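PDB 1Z9F: single-stranded DNA-binding protein from Thermotoga maritima, which probably binds single-stranded DNA, working as a homotetramer of OB-fold subunits. Local coordinates for residues D28-Y33 / V40-I45; V87-E92 / N114-M119. All blocks are in the same frame, centred on the assembly; numbering follows the deposited sequence.

Interaction 1: residues D28-Y33 / V40-I45; sequences DPEERY and VTTFTI
The carbonyl oxygen of T42 is held by E30 N, which donates a hydrogen bond to T42 O at 2.8 Å (164° at the hydrogen); P29 CA adds a minor, bent CA-H...O contact to the same oxygen at 3.2 Å. E30 N lies in the carbonyl plane, which supports a sound bond. The return bond, T42 N to E30 O at 3.1 Å, makes E30 and T42 a hydrogen-bonded antiparallel pair, and the CA of T41 also turns its hydrogen to E30 O. Next along, E31 and T41 form a non-hydrogen-bonded pair whose side chains cross obliquely on one face. E31 CG is anti to the backbone N (chi1 -178°) and the chain bends at chi2, after which OE1 lies 2.5 Å from T41 OG1. That separation is too short to take at face value, and the hydroxyl proton has A74 O as an alternative acceptor. E31 CG meanwhile rests over one face of the Y33 ring, toward its rim. Beside T41 OG1 the methyl CG2 lies against P29 CB. P29 CB also lies 4.2 Å from F43 CB, while the phenyl ring itself makes little of the contact and packs on A77 of helix 71-80 and I67 of strand 62-70. On the other face R32 and V40 point the same way side by side, CG to CB 4.1 Å. The bond from V40 N to R32 O is weak. T41 and F43 bond through their backbones to T69 and I67 of strand 62-70, placing 40-45 between two strands. Helix 71-80 lies on the face of E31, T41 and F43, touching them through A77 and R78, whereas V40 meets V68 and F70.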
ATOM      1  N   ASP A  28      -8.682 -19.169  -0.528  1.00 81.69           N
ATOM      2  CA  ASP A  28      -9.696 -18.991  -1.556  1.00 81.52           C
ATOM      3  C   ASP A  28     -10.498 -17.717  -1.328  1.00 81.51           C
ATOM      4  O   ASP A  28     -10.672 -17.280  -0.188  1.00 80.82           O
ATOM      5  CB  ASP A  28     -10.631 -20.209  -1.599  1.00 81.64           C
ATOM      6  CG  ASP A  28      -9.895 -21.497  -1.943  1.00 81.59           C
ATOM      7  OD1 ASP A  28      -8.946 -21.439  -2.758  1.00 81.77           O
ATOM      8  OD2 ASP A  28     -10.255 -22.560  -1.397  1.00 80.28           O
ATOM      9  N   PRO A  29     -10.955 -17.093  -2.423  1.00 81.90           N
ATOM     10  CA  PRO A  29     -11.702 -15.852  -2.309  1.00 82.42           C
ATOM     11  C   PRO A  29     -13.074 -16.023  -1.651  1.00 83.25           C
ATOM     12  O   PRO A  29     -13.693 -17.087  -1.751  1.00 83.40           O
ATOM     13  CB  PRO A  29     -11.837 -15.390  -3.758  1.00 82.37           C
ATOM     14  CG  PRO A  29     -11.650 -16.594  -4.575  1.00 82.07           C
ATOM     15  CD  PRO A  29     -10.764 -17.504  -3.824  1.00 81.70           C
ATOM     16  N   GLU A  30     -13.520 -14.977  -0.963  1.00 84.21           N
ATOM     17  CA  GLU A  30     -14.833 -14.962  -0.332  1.00 85.14           C
ATOM     18  C   GLU A  30     -15.758 -14.067  -1.141  1.00 86.23           C
ATOM     19  O   GLU A  30     -15.529 -12.857  -1.209  1.00 86.33           O
ATOM     20  CB  GLU A  30     -14.734 -14.435   1.100  1.00 84.98           C
ATOM     21  CG  GLU A  30     -14.066 -15.398   2.061  1.00 84.89           C
ATOM     22  CD  GLU A  30     -14.043 -14.880   3.485  1.00 84.99           C
ATOM     23  OE1 GLU A  30     -13.652 -13.709   3.698  1.00 84.23           O
ATOM     24  OE2 GLU A  30     -14.425 -15.645   4.396  1.00 86.30           O
ATOM     25  N   GLU A  31     -16.773 -14.665  -1.771  1.00 87.23           N
ATOM     26  CA  GLU A  31     -17.841 -13.903  -2.430  1.00 88.02           C
ATOM     27  C   GLU A  31     -18.864 -13.498  -1.388  1.00 88.61           C
ATOM     28  O   GLU A  31     -19.248 -14.280  -0.519  1.00 88.88           O
ATOM     29  CB  GLU A  31     -18.532 -14.701  -3.541  1.00 88.04           C
ATOM     30  CG  GLU A  31     -19.649 -13.960  -4.322  1.00 87.86           C
ATOM     31  CD  GLU A  31     -19.136 -12.933  -5.341  1.00 87.53           C
ATOM     32  OE1 GLU A  31     -18.390 -12.013  -4.955  1.00 87.99           O
ATOM     33  OE2 GLU A  31     -19.507 -13.035  -6.531  1.00 87.66           O
ATOM     34  N   ARG A  32     -19.344 -12.278  -1.547  1.00 89.32           N
ATOM     35  CA  ARG A  32     -19.836 -11.487  -0.452  1.00 89.84           C
ATOM     36  C   ARG A  32     -20.577 -10.347  -1.162  1.00 90.11           C
ATOM     37  O   ARG A  32     -20.019  -9.303  -1.455  1.00 90.69           O
ATOM     38  CB  ARG A  32     -18.604 -11.106   0.424  1.00 89.91           C
ATOM     39  CG  ARG A  32     -18.479  -9.712   1.037  1.00 90.74           C
ATOM     40  CD  ARG A  32     -19.102  -9.612   2.416  1.00 92.10           C
ATOM     41  NE  ARG A  32     -19.268  -8.204   2.786  1.00 93.16           N
ATOM     42  CZ  ARG A  32     -20.059  -7.739   3.750  1.00 92.58           C
ATOM     43  NH1 ARG A  32     -20.793  -8.556   4.482  1.00 93.18           N
ATOM     44  NH2 ARG A  32     -20.125  -6.432   3.969  1.00 92.98           N
ATOM     45  N   TYR A  33     -21.834 -10.602  -1.503  1.00 90.72           N
ATOM     46  CA  TYR A  33     -22.643  -9.664  -2.279  1.00 90.91           C
ATOM     47  C   TYR A  33     -23.196  -8.538  -1.413  1.00 90.82           C
ATOM     48  O   TYR A  33     -23.891  -8.814  -0.432  1.00 90.56           O
ATOM     49  CB  TYR A  33     -23.851 -10.383  -2.886  1.00 91.35           C
ATOM     50  CG  TYR A  33     -23.541 -11.533  -3.812  1.00 91.85           C
ATOM     51  CD1 TYR A  33     -23.005 -11.310  -5.072  1.00 92.34           C
ATOM     52  CD2 TYR A  33     -23.832 -12.845  -3.444  1.00 92.78           C
ATOM     53  CE1 TYR A  33     -22.734 -12.359  -5.930  1.00 92.61           C
ATOM     54  CE2 TYR A  33     -23.573 -13.902  -4.296  1.00 92.93           C
ATOM     55  CZ  TYR A  33     -23.020 -13.653  -5.536  1.00 92.81           C
ATOM     56  OH  TYR A  33     -22.757 -14.699  -6.386  1.00 92.98           O
ATOM     57  N   VAL A  40     -18.980  -8.545  -4.212  1.00 81.29           N
ATOM     58  CA  VAL A  40     -17.708  -8.218  -3.581  1.00 80.50           C
ATOM     59  C   VAL A  40     -17.000  -9.511  -3.251  1.00 79.73           C
ATOM     60  O   VAL A  40     -17.566 -10.401  -2.630  1.00 79.84           O
ATOM     61  CB  VAL A  40     -17.894  -7.413  -2.280  1.00 80.57           C
ATOM     62  CG1 VAL A  40     -16.632  -6.701  -1.909  1.00 80.04           C
ATOM     63  CG2 VAL A  40     -19.021  -6.424  -2.438  1.00 80.99           C
ATOM     64  N   THR A  41     -15.760  -9.605  -3.687  1.00 79.03           N
ATOM     65  CA  THR A  41     -14.930 -10.753  -3.438  1.00 78.47           C
ATOM     66  C   THR A  41     -13.639 -10.230  -2.801  1.00 78.36           C
ATOM     67  O   THR A  41     -13.071  -9.241  -3.237  1.00 77.53           O
ATOM     68  CB  THR A  41     -14.667 -11.528  -4.738  1.00 78.39           C
ATOM     69  OG1 THR A  41     -15.925 -11.891  -5.333  1.00 78.92           O
ATOM     70  CG2 THR A  41     -13.860 -12.776  -4.473  1.00 77.84           C
ATOM     71  N   THR A  42     -13.243 -10.866  -1.711  1.00 78.22           N
ATOM     72  CA  THR A  42     -12.052 -10.515  -1.021  1.00 78.15           C
ATOM     73  C   THR A  42     -11.154 -11.731  -1.020  1.00 78.32           C
ATOM     74  O   THR A  42     -11.620 -12.868  -1.141  1.00 77.47           O
ATOM     75  CB  THR A  42     -12.319 -10.039   0.421  1.00 78.22           C
ATOM     76  OG1 THR A  42     -12.868 -11.108   1.211  1.00 78.30           O
ATOM     77  CG2 THR A  42     -13.262  -8.844   0.416  1.00 78.47           C
ATOM     78  N   PHE A  43      -9.856 -11.454  -0.938  1.00 78.55           N
ATOM     79  CA  PHE A  43      -8.836 -12.468  -0.767  1.00 78.79           C
ATOM     80  C   PHE A  43      -7.554 -11.772  -0.343  1.00 78.79           C
ATOM     81  O   PHE A  43      -7.392 -10.582  -0.541  1.00 78.62           O
ATOM     82  CB  PHE A  43      -8.622 -13.290  -2.043  1.00 78.89           C
ATOM     83  CG  PHE A  43      -8.295 -12.481  -3.254  1.00 78.43           C
ATOM     84  CD1 PHE A  43      -9.302 -11.900  -4.007  1.00 78.87           C
ATOM     85  CD2 PHE A  43      -6.983 -12.342  -3.678  1.00 79.36           C
ATOM     86  CE1 PHE A  43      -9.010 -11.167  -5.158  1.00 79.26           C
ATOM     87  CE2 PHE A  43      -6.668 -11.603  -4.831  1.00 79.13           C
ATOM     88  CZ  PHE A  43      -7.690 -11.015  -5.570  1.00 79.07           C
ATOM     89  N   THR A  44      -6.675 -12.525   0.291  1.00 79.41           N
ATOM     90  CA  THR A  44      -5.443 -11.995   0.804  1.00 79.62           C
ATOM     91  C   THR A  44      -4.356 -12.720   0.058  1.00 80.26           C
ATOM     92  O   THR A  44      -4.444 -13.933  -0.173  1.00 79.30           O
ATOM     93  CB  THR A  44      -5.284 -12.182   2.343  1.00 80.14           C
ATOM     94  OG1 THR A  44      -4.606 -13.413   2.629  1.00 80.80           O
ATOM     95  CG2 THR A  44      -6.660 -12.144   3.070  1.00 78.89           C
ATOM     96  N   ILE A  45      -3.350 -11.951  -0.354  1.00 81.33           N
ATOM     97  CA  ILE A  45      -2.218 -12.495  -1.077  1.00 81.98           C
ATOM     98  C   ILE A  45      -0.967 -12.455  -0.203  1.00 82.39           C
ATOM     99  O   ILE A  45      -0.851 -11.626   0.711  1.00 82.57           O
ATOM    100  CB  ILE A  45      -1.993 -11.775  -2.430  1.00 82.15           C
ATOM    101  CG1 ILE A  45      -1.888 -10.256  -2.241  1.00 81.76           C
ATOM    102  CG2 ILE A  45      -3.134 -12.135  -3.399  1.00 82.79           C
ATOM    103  CD1 ILE A  45      -1.493  -9.519  -3.495  1.00 82.51           C
TER

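Interaction 2: residues V87-E92 / N114-M119; sequences VLVEGE and NVVRFM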
ATOM      1  N   VAL A  87      -1.077 -13.978  -8.580  1.00 81.49           N
ATOM      2  CA  VAL A  87      -1.775 -12.891  -9.268  1.00 81.25           C
ATOM      3  C   VAL A  87      -1.047 -11.539  -9.191  1.00 81.07           C
ATOM      4  O   VAL A  87      -0.291 -11.259  -8.256  1.00 81.12           O
ATOM      5  CB  VAL A  87      -3.231 -12.741  -8.774  1.00 81.36           C
ATOM      6  CG1 VAL A  87      -4.037 -13.985  -9.137  1.00 81.77           C
ATOM      7  CG2 VAL A  87      -3.303 -12.477  -7.268  1.00 81.48           C
ATOM      8  N   LEU A  88      -1.259 -10.729 -10.223  1.00 80.37           N
ATOM      9  CA  LEU A  88      -0.918  -9.331 -10.184  1.00 79.62           C
ATOM     10  C   LEU A  88      -2.142  -8.634  -9.665  1.00 79.50           C
ATOM     11  O   LEU A  88      -3.253  -8.941 -10.086  1.00 79.82           O
ATOM     12  CB  LEU A  88      -0.584  -8.796 -11.576  1.00 79.62           C
ATOM     13  CG  LEU A  88      -0.164  -7.321 -11.533  1.00 79.43           C
ATOM     14  CD1 LEU A  88       1.027  -7.129 -12.399  1.00 80.01           C
ATOM     15  CD2 LEU A  88      -1.282  -6.317 -11.886  1.00 78.46           C
ATOM     16  N   VAL A  89      -1.955  -7.712  -8.738  1.00 79.21           N
ATOM     17  CA  VAL A  89      -3.034  -6.862  -8.297  1.00 79.18           C
ATOM     18  C   VAL A  89      -2.643  -5.405  -8.450  1.00 78.52           C
ATOM     19  O   VAL A  89      -1.624  -4.967  -7.949  1.00 78.11           O
ATOM     20  CB  VAL A  89      -3.441  -7.177  -6.840  1.00 79.68           C
ATOM     21  CG1 VAL A  89      -4.347  -6.094  -6.278  1.00 80.60           C
ATOM     22  CG2 VAL A  89      -4.138  -8.550  -6.776  1.00 79.85           C
ATOM     23  N   GLU A  90      -3.488  -4.663  -9.141  1.00 78.34           N
ATOM     24  CA  GLU A  90      -3.344  -3.245  -9.252  1.00 78.58           C
ATOM     25  C   GLU A  90      -4.530  -2.564  -8.590  1.00 78.98           C
ATOM     26  O   GLU A  90      -5.676  -2.902  -8.838  1.00 78.50           O
ATOM     27  CB  GLU A  90      -3.302  -2.851 -10.711  1.00 79.25           C
ATOM     28  CG  GLU A  90      -2.826  -1.470 -10.862  1.00 80.69           C
ATOM     29  CD  GLU A  90      -3.002  -0.980 -12.192  1.00 83.60           C
ATOM     30  OE1 GLU A  90      -2.839  -1.783 -13.120  1.00 90.25           O
ATOM     31  OE2 GLU A  90      -3.287   0.218 -12.343  1.00 87.79           O
ATOM     32  N   GLY A  91      -4.268  -1.591  -7.741  1.00 79.56           N
ATOM     33  CA  GLY A  91      -5.361  -0.826  -7.219  1.00 79.40           C
ATOM     34  C   GLY A  91      -4.934   0.269  -6.292  1.00 79.71           C
ATOM     35  O   GLY A  91      -3.898   0.893  -6.499  1.00 78.37           O
ATOM     36  N   GLU A  92      -5.764   0.514  -5.270  1.00 80.21           N
ATOM     37  CA  GLU A  92      -5.481   1.568  -4.322  1.00 80.92           C
ATOM     38  C   GLU A  92      -5.297   1.031  -2.953  1.00 80.75           C
ATOM     39  O   GLU A  92      -5.899   0.040  -2.574  1.00 81.61           O
ATOM     40  CB  GLU A  92      -6.570   2.604  -4.345  1.00 81.27           C
ATOM     41  CG  GLU A  92      -6.456   3.515  -5.503  1.00 83.29           C
ATOM     42  CD  GLU A  92      -7.573   4.522  -5.531  1.00 89.19           C
ATOM     43  OE1 GLU A  92      -8.441   4.419  -4.631  1.00 90.82           O
ATOM     44  OE2 GLU A  92      -7.599   5.392  -6.455  1.00 91.52           O
ATOM     45  N   ASN A 114      -8.277  -2.522  -8.971  1.00 79.31           N
ATOM     46  CA  ASN A 114      -8.921  -2.229 -10.236  1.00 80.05           C
ATOM     47  C   ASN A 114      -8.560  -3.283 -11.267  1.00 79.53           C
ATOM     48  O   ASN A 114      -9.225  -3.399 -12.246  1.00 79.91           O
ATOM     49  CB  ASN A 114      -8.632  -0.792 -10.699  1.00 80.61           C
ATOM     50  CG  ASN A 114      -7.163  -0.484 -10.856  1.00 84.35           C
ATOM     51  OD1 ASN A 114      -6.478  -0.094  -9.889  1.00 91.25           O
ATOM     52  ND2 ASN A 114      -6.665  -0.566 -12.101  1.00 89.05           N
ATOM     53  N   VAL A 115      -7.506  -4.062 -11.033  1.00 79.84           N
ATOM     54  CA  VAL A 115      -7.043  -5.084 -11.977  1.00 79.11           C
ATOM     55  C   VAL A 115      -6.564  -6.309 -11.198  1.00 79.11           C
ATOM     56  O   VAL A 115      -5.886  -6.170 -10.196  1.00 78.24           O
ATOM     57  CB  VAL A 115      -5.881  -4.528 -12.845  1.00 79.23           C
ATOM     58  CG1 VAL A 115      -5.123  -5.641 -13.582  1.00 80.01           C
ATOM     59  CG2 VAL A 115      -6.398  -3.527 -13.838  1.00 78.28           C
ATOM     60  N   VAL A 116      -6.956  -7.500 -11.639  1.00 79.40           N
ATOM     61  CA  VAL A 116      -6.349  -8.749 -11.167  1.00 79.56           C
ATOM     62  C   VAL A 116      -6.105  -9.690 -12.346  1.00 79.75           C
ATOM     63  O   VAL A 116      -7.058 -10.162 -12.980  1.00 79.76           O
ATOM     64  CB  VAL A 116      -7.214  -9.498 -10.134  1.00 79.88           C
ATOM     65  CG1 VAL A 116      -6.485 -10.764  -9.658  1.00 79.66           C
ATOM     66  CG2 VAL A 116      -7.561  -8.605  -8.955  1.00 80.01           C
ATOM     67  N   ARG A 117      -4.830  -9.940 -12.638  1.00 80.01           N
ATOM     68  CA  ARG A 117      -4.419 -10.933 -13.625  1.00 80.21           C
ATOM     69  C   ARG A 117      -3.708 -12.121 -12.997  1.00 80.91           C
ATOM     70  O   ARG A 117      -2.862 -11.962 -12.105  1.00 80.69           O
ATOM     71  CB  ARG A 117      -3.449 -10.338 -14.630  1.00 79.95           C
ATOM     72  CG  ARG A 117      -3.898  -9.058 -15.218  1.00 79.56           C
ATOM     73  CD  ARG A 117      -3.370  -8.876 -16.606  1.00 79.95           C
ATOM     74  NE  ARG A 117      -4.102  -7.769 -17.187  1.00 81.31           N
ATOM     75  CZ  ARG A 117      -3.827  -6.489 -16.983  1.00 82.33           C
ATOM     76  NH1 ARG A 117      -2.784  -6.144 -16.261  1.00 85.30           N
ATOM     77  NH2 ARG A 117      -4.582  -5.542 -17.524  1.00 81.72           N
ATOM     78  N   PHE A 118      -4.029 -13.311 -13.501  1.00 81.56           N
ATOM     79  CA  PHE A 118      -3.192 -14.476 -13.272  1.00 82.01           C
ATOM     80  C   PHE A 118      -1.818 -14.190 -13.843  1.00 82.24           C
ATOM     81  O   PHE A 118      -1.701 -13.572 -14.901  1.00 82.13           O
ATOM     82  CB  PHE A 118      -3.754 -15.714 -13.964  1.00 82.00           C
ATOM     83  CG  PHE A 118      -5.070 -16.154 -13.431  1.00 82.27           C
ATOM     84  CD1 PHE A 118      -5.226 -16.432 -12.082  1.00 82.52           C
ATOM     85  CD2 PHE A 118      -6.159 -16.301 -14.276  1.00 82.50           C
ATOM     86  CE1 PHE A 118      -6.442 -16.845 -11.589  1.00 82.55           C
ATOM     87  CE2 PHE A 118      -7.382 -16.717 -13.786  1.00 82.53           C
ATOM     88  CZ  PHE A 118      -7.523 -16.986 -12.440  1.00 82.45           C
ATOM     89  N   MET A 119      -0.787 -14.628 -13.127  1.00 82.74           N
ATOM     90  CA  MET A 119       0.578 -14.607 -13.637  1.00 83.01           C
ATOM     91  C   MET A 119       1.010 -16.000 -14.116  1.00 83.11           C
ATOM     92  O   MET A 119       1.615 -16.129 -15.181  1.00 83.25           O
ATOM     93  CB  MET A 119       1.535 -14.070 -12.569  1.00 83.28           C
ATOM     94  CG  MET A 119       1.494 -12.548 -12.399  1.00 83.76           C
ATOM     95  SD  MET A 119       1.709 -11.612 -13.940  1.00 86.10           S
ATOM     96  CE  MET A 119       3.021 -12.504 -14.770  1.00 85.45           C
TER
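V116 forks over the opposite strand: its CG1 branch rests 3.9 Å from V87 CB, and its CG2 lies 4.1 Å from V89 CG2, the side chains of V116 and V89 pointing the same way. Further along, V87 CG1 reaches F118 CD1 at 4.0 Å, while M119 CG settles against L88 N. On the other face E90 CB abuts V115 CB at 3.7 Å. V115 CG1 is shared by two neighbours, meeting L88 CD2 loosely and lying 3.5 Å above one face of the guanidinium of R117, toward its rim. At the far end N114 CG sits between its own backbone N and carbonyl carbon (chi1 58°), and OD1 comes within 3.0 Å of CA of G91, a residue without a side chain. E90 OE2 draws only a weak bond from N114 ND2; its stronger partner is K18, through a salt bridge. E90 O accepts from both N114 N (2.6 Å) and V115 N (3.1 Å). Two consecutive residues thus face E90, the definition of a classic beta bulge, here where strand 108-118 turns a corner within an antiparallel hairpin of the OB fold.

How the interactions relate
From the N terminus, strand 16-33 ends in the first half of interaction 1, and the chain returns after six residues along strand 39-48, closing a short hairpin. Strand 62-70 and helix 71-80 follow before interaction 2 opens at 87-92; it closes after 21 intervening residues, across a hairpin partly unmodelled. The two contacts run in series, neither nesting nor crossing, with centres about 14 Å apart. Space brings them together: I45 CG2 packs on V87 CG2 at 3.9 Å, and F43 CZ approaches V116 CG2 at 4.2 Å. Because strand 16-33 also pairs with 86-96, the first hairpin is joined to the last, consistent with the closed strand order 1-2-3-5-4-1 of an OB fold.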